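Local coordinates for protein peroxidase (Cellulomonas bogoriensis 69B4 = DSM 16987, PDB 6QZO) that probably works as a heme-dependent peroxidase of the DyP type, using a bound heme b to oxidise substrates with hydrogen peroxide, at residues A[132-136]-A[137-141]; A[164-167]-A[168-172]. All coordinates share one frame; numbering follows the deposited sequence.

Interaction 1 (A[132-136]-A[137-141]); sequences DRLDP and AWCDG
Asp135 comes up obliquely against Trp138 as the chain turns back on itself, with the carboxylate and indole planes 80° apart. The touch is at one corner of the five-membered ring: Asp135 OD2 lies 3.9 Å from Trp138 CD1, and Asp135 CB is 4.0 Å from that same carbon. Asp135 carries its carboxylate toward the next peptide N-H groups because chi1 is -178°, which sets CG opposite the backbone N. There OD1 takes the backbone N-H of Ala137, a long bond of 3.3 Å between Ala137 N and Asp135 OD1 in which the donor sits above the carboxylate plane. The methyl group of Ala137 rests beside that oxygen. This i to i+2 bond is an Asx turn, and it opens two overlapping beta turns. In the first, Trp138 N reaches Asp135 O at 2.8 Å, nearly straight at 165°. In the second, Cys139 N gives to Pro136 O at 3.1 Å, coming from well above the carbonyl plane. The tight coil lies in the loop between helix 107-113 and strand 143-149, within the N-terminal half of a DyP peroxidase, and its incoming arm is hydrogen-bonded through Arg133 and Asp135 to strand 356-366 of the other sheet. Cys139 points its side chain back at that arm, where SG lies 4.0 Å from Leu134 CB. Cys139 CB leans in on Pro136, 3.5 Å from Pro136 O. On the strand 170-179 side, the indole packs on Trp174 and Gln176, and it makes a cation-pi contact with Arg235, while Asp132 forms a salt bridge with Arg234.

Interaction 2 (A[164-167]-A[168-172]); sequences KEAQ and GLASV
Ala166 O is the acceptor that Gly168, Leu169 and Ala170 wind around, just after helix 152-165. Gly168 takes the third position of a type II beta turn, and its positive phi (90°) swings the chain round. Leu169 closes that turn: its N lies 2.8 Å from Ala166 O, with the donor tilted from the carbonyl plane. Its CB also hangs 3.5 Å from Ala166 O, and the isobutyl group continues from there with CD1 at 4.3 Å from Glu165 O. Ala170 gives the same oxygen a second hydrogen bond, again 2.8 Å from Ala170 N to Ala166 O but lying in the carbonyl plane, so two N-H groups grip one carbonyl of a buried residue. The methyls Ala166 CB and Ala170 CB lie side by side, 4.3 Å apart. By Ser171 and Val172 the chain has become strand 170-179, Ser171 pairing with Asp54 and Val172 packing on Pro316 of the second subunit. Ala166 touches Leu67 and Trp71 of helix 61-78 and Leu53 of strand 47-55, while Ala170 lies on Leu53 and Leu55.

Both contacts meet strand 170-179, an outermost strand of the sheet that also holds strands 47-55, 143-149 and 100-105. Interaction 2 is the turn that leads into it, and interaction 1 meets it further on, hydrogen-bonded to Arg173 and packed on Trp174 and Gln176. They do not touch: their centres are 21 Å apart and their nearest atoms about 8 Å. Only interaction 1 comes anywhere near the cofactor. The side chain of Leu134 is about 10 Å from the bound heme and about 11 Å from the side chain of Phe328, a heme-binding residue. Interaction 2 lies away from the heme site, at a side of the chain where Lys164 forms a salt bridge with Asp244 of the second subunit.

Interaction 1 (A[132-136]-A[137-141])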
loop_
_atom_site.group_PDB
_atom_site.type_symbol
_atom_site.label_atom_id
_atom_site.label_comp_id
_atom_site.label_asym_id
_atom_site.label_seq_id
_atom_site.Cartn_x
_atom_site.Cartn_y
_atom_site.Cartn_z
ATOM N N ASP A 132 -18.577 17.871 -7.773
ATOM C CA ASP A 132 -17.240 18.092 -7.152
ATOM C C ASP A 132 -17.369 18.269 -5.641
ATOM O O ASP A 132 -18.150 19.113 -5.236
ATOM C CB ASP A 132 -16.556 19.342 -7.729
ATOM C CG ASP A 132 -15.987 19.165 -9.117
ATOM O OD1 ASP A 132 -15.984 18.006 -9.601
ATOM O OD2 ASP A 132 -15.521 20.191 -9.686
ATOM N N ARG A 133 -16.595 17.514 -4.862
ATOM C CA ARG A 133 -16.348 17.767 -3.417
ATOM C C ARG A 133 -14.850 17.960 -3.226
ATOM O O ARG A 133 -14.286 17.326 -2.338
ATOM C CB ARG A 133 -16.787 16.599 -2.513
ATOM C CG ARG A 133 -18.249 16.304 -2.314
ATOM C CD ARG A 133 -19.162 17.519 -2.375
ATOM N NE ARG A 133 -20.585 17.222 -2.442
ATOM C CZ ARG A 133 -21.460 17.612 -3.393
ATOM N NH1 ARG A 133 -21.075 18.318 -4.452
ATOM N NH2 ARG A 133 -22.731 17.262 -3.274
ATOM N N LEU A 134 -14.229 18.814 -4.048
ATOM C CA LEU A 134 -12.754 18.887 -4.197
ATOM C C LEU A 134 -12.115 19.417 -2.922
ATOM O O LEU A 134 -12.496 20.514 -2.468
ATOM C CB LEU A 134 -12.397 19.757 -5.405
ATOM C CG LEU A 134 -12.824 19.197 -6.765
ATOM C CD1 LEU A 134 -12.402 20.128 -7.877
ATOM C CD2 LEU A 134 -12.271 17.795 -6.981
ATOM N N ASP A 135 -11.189 18.627 -2.372
ATOM C CA ASP A 135 -10.308 18.963 -1.231
ATOM C C ASP A 135 -8.990 19.508 -1.785
ATOM O O ASP A 135 -8.236 18.759 -2.396
ATOM C CB ASP A 135 -10.076 17.717 -0.370
ATOM C CG ASP A 135 -9.219 17.963 0.862
ATOM O OD1 ASP A 135 -8.669 19.067 1.000
ATOM O OD2 ASP A 135 -9.084 17.056 1.658
ATOM N N PRO A 136 -8.677 20.809 -1.589
ATOM C CA PRO A 136 -7.463 21.424 -2.130
ATOM C C PRO A 136 -6.163 20.625 -1.927
ATOM O O PRO A 136 -5.312 20.723 -2.770
ATOM C CB PRO A 136 -7.357 22.772 -1.387
ATOM C CG PRO A 136 -8.673 23.004 -0.619
ATOM C CD PRO A 136 -9.520 21.778 -0.867
ATOM N N ALA A 137 -6.061 19.854 -0.836
ATOM C CA ALA A 137 -4.878 19.025 -0.485
ATOM C C ALA A 137 -4.709 17.861 -1.473
ATOM O O ALA A 137 -3.641 17.221 -1.429
ATOM C CB ALA A 137 -4.995 18.507 0.936
ATOM N N TRP A 138 -5.729 17.543 -2.270
ATOM C CA TRP A 138 -5.641 16.483 -3.316
ATOM C C TRP A 138 -5.715 17.117 -4.716
ATOM O O TRP A 138 -5.917 16.375 -5.688
ATOM C CB TRP A 138 -6.743 15.430 -3.128
ATOM C CG TRP A 138 -6.663 14.638 -1.863
ATOM C CD1 TRP A 138 -7.641 14.533 -0.920
ATOM C CD2 TRP A 138 -5.588 13.787 -1.425
ATOM N NE1 TRP A 138 -7.236 13.710 0.095
ATOM C CE2 TRP A 138 -5.982 13.238 -0.183
ATOM C CE3 TRP A 138 -4.337 13.442 -1.943
ATOM C CZ2 TRP A 138 -5.163 12.377 0.546
ATOM C CZ3 TRP A 138 -3.531 12.582 -1.232
ATOM C CH2 TRP A 138 -3.929 12.073 0.004
ATOM N N CYS A 139 -5.556 18.440 -4.809
ATOM C CA CYS A 139 -5.735 19.213 -6.061
ATOM C C CYS A 139 -4.409 19.825 -6.519
ATOM O O CYS A 139 -3.549 20.110 -5.657
ATOM C CB CYS A 139 -6.776 20.305 -5.892
ATOM S SG CYS A 139 -8.444 19.645 -5.708
ATOM N N ASP A 140 -4.291 20.031 -7.840
ATOM C CA ASP A 140 -3.242 20.837 -8.512
ATOM C C ASP A 140 -1.856 20.238 -8.198
ATOM O O ASP A 140 -1.771 19.025 -7.962
ATOM C CB ASP A 140 -3.342 22.310 -8.106
ATOM C CG ASP A 140 -4.726 22.909 -8.238
ATOM O OD1 ASP A 140 -5.486 22.494 -9.139
ATOM O OD2 ASP A 140 -5.046 23.753 -7.385
ATOM N N GLY A 141 -0.815 21.063 -8.228
ATOM C CA GLY A 141 0.603 20.676 -8.242
ATOM C C GLY A 141 1.320 21.295 -9.439
ATOM O O GLY A 141 0.795 21.202 -10.528
#

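Interaction 2 (A[164-167]-A[168-172])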
loop_
_atom_site.group_PDB
_atom_site.type_symbol
_atom_site.label_atom_id
_atom_site.label_comp_id
_atom_site.label_asym_id
_atom_site.label_seq_id
_atom_site.Cartn_x
_atom_site.Cartn_y
_atom_site.Cartn_z
ATOM N N LYS A 164 14.004 13.330 -2.522
ATOM C CA LYS A 164 15.272 13.878 -1.978
ATOM C C LYS A 164 15.985 14.737 -3.027
ATOM O O LYS A 164 16.558 15.764 -2.647
ATOM C CB LYS A 164 16.211 12.738 -1.574
ATOM C CG LYS A 164 15.976 12.160 -0.201
ATOM C CD LYS A 164 16.737 10.861 0.020
ATOM C CE LYS A 164 18.236 11.061 0.015
ATOM N NZ LYS A 164 18.959 9.813 0.391
ATOM N N GLU A 165 15.988 14.300 -4.285
ATOM C CA GLU A 165 16.715 14.983 -5.386
ATOM C C GLU A 165 16.168 16.403 -5.575
ATOM O O GLU A 165 16.961 17.283 -5.950
ATOM C CB GLU A 165 16.563 14.195 -6.683
ATOM C CG GLU A 165 17.727 14.378 -7.611
ATOM C CD GLU A 165 18.977 13.749 -7.052
ATOM O OE1 GLU A 165 19.078 12.498 -7.071
ATOM O OE2 GLU A 165 19.841 14.516 -6.560
ATOM N N ALA A 166 14.871 16.609 -5.314
ATOM C CA ALA A 166 14.150 17.885 -5.512
ATOM C C ALA A 166 14.280 18.794 -4.281
ATOM O O ALA A 166 13.769 19.941 -4.344
ATOM C CB ALA A 166 12.704 17.610 -5.819
ATOM N N GLN A 167 14.935 18.327 -3.214
ATOM C CA GLN A 167 15.029 19.080 -1.928
ATOM C C GLN A 167 15.624 20.463 -2.247
ATOM O O GLN A 167 16.722 20.517 -2.891
ATOM C CB GLN A 167 15.864 18.320 -0.885
ATOM C CG GLN A 167 15.335 18.435 0.551
ATOM C CD GLN A 167 14.674 17.173 1.077
ATOM O OE1 GLN A 167 13.674 17.209 1.793
ATOM N NE2 GLN A 167 15.251 16.023 0.768
ATOM N N GLY A 168 14.921 21.534 -1.866
ATOM C CA GLY A 168 15.365 22.920 -2.105
ATOM C C GLY A 168 14.890 23.499 -3.442
ATOM O O GLY A 168 14.985 24.746 -3.577
ATOM N N LEU A 169 14.400 22.663 -4.372
ATOM C CA LEU A 169 13.842 23.112 -5.682
ATOM C C LEU A 169 12.316 22.948 -5.688
ATOM O O LEU A 169 11.610 23.809 -6.249
ATOM C CB LEU A 169 14.463 22.293 -6.816
ATOM C CG LEU A 169 15.993 22.275 -6.843
ATOM C CD1 LEU A 169 16.507 21.194 -7.798
ATOM C CD2 LEU A 169 16.543 23.643 -7.227
ATOM N N ALA A 170 11.830 21.855 -5.107
ATOM C CA ALA A 170 10.386 21.553 -5.013
ATOM C C ALA A 170 10.140 20.723 -3.762
ATOM O O ALA A 170 11.024 19.921 -3.410
ATOM C CB ALA A 170 9.939 20.830 -6.246
ATOM N N SER A 171 8.977 20.922 -3.141
ATOM C CA SER A 171 8.538 20.152 -1.951
ATOM C C SER A 171 7.257 19.386 -2.287
ATOM O O SER A 171 6.537 19.797 -3.220
ATOM C CB SER A 171 8.388 21.048 -0.769
ATOM O OG SER A 171 7.393 22.031 -1.007
ATOM N N VAL A 172 7.023 18.287 -1.583
ATOM C CA VAL A 172 5.848 17.392 -1.784
ATOM C C VAL A 172 4.583 18.182 -1.435
ATOM O O VAL A 172 4.564 18.846 -0.391
ATOM C CB VAL A 172 5.944 16.117 -0.932
ATOM C CG1 VAL A 172 4.676 15.280 -1.048
ATOM C CG2 VAL A 172 7.165 15.297 -1.301
#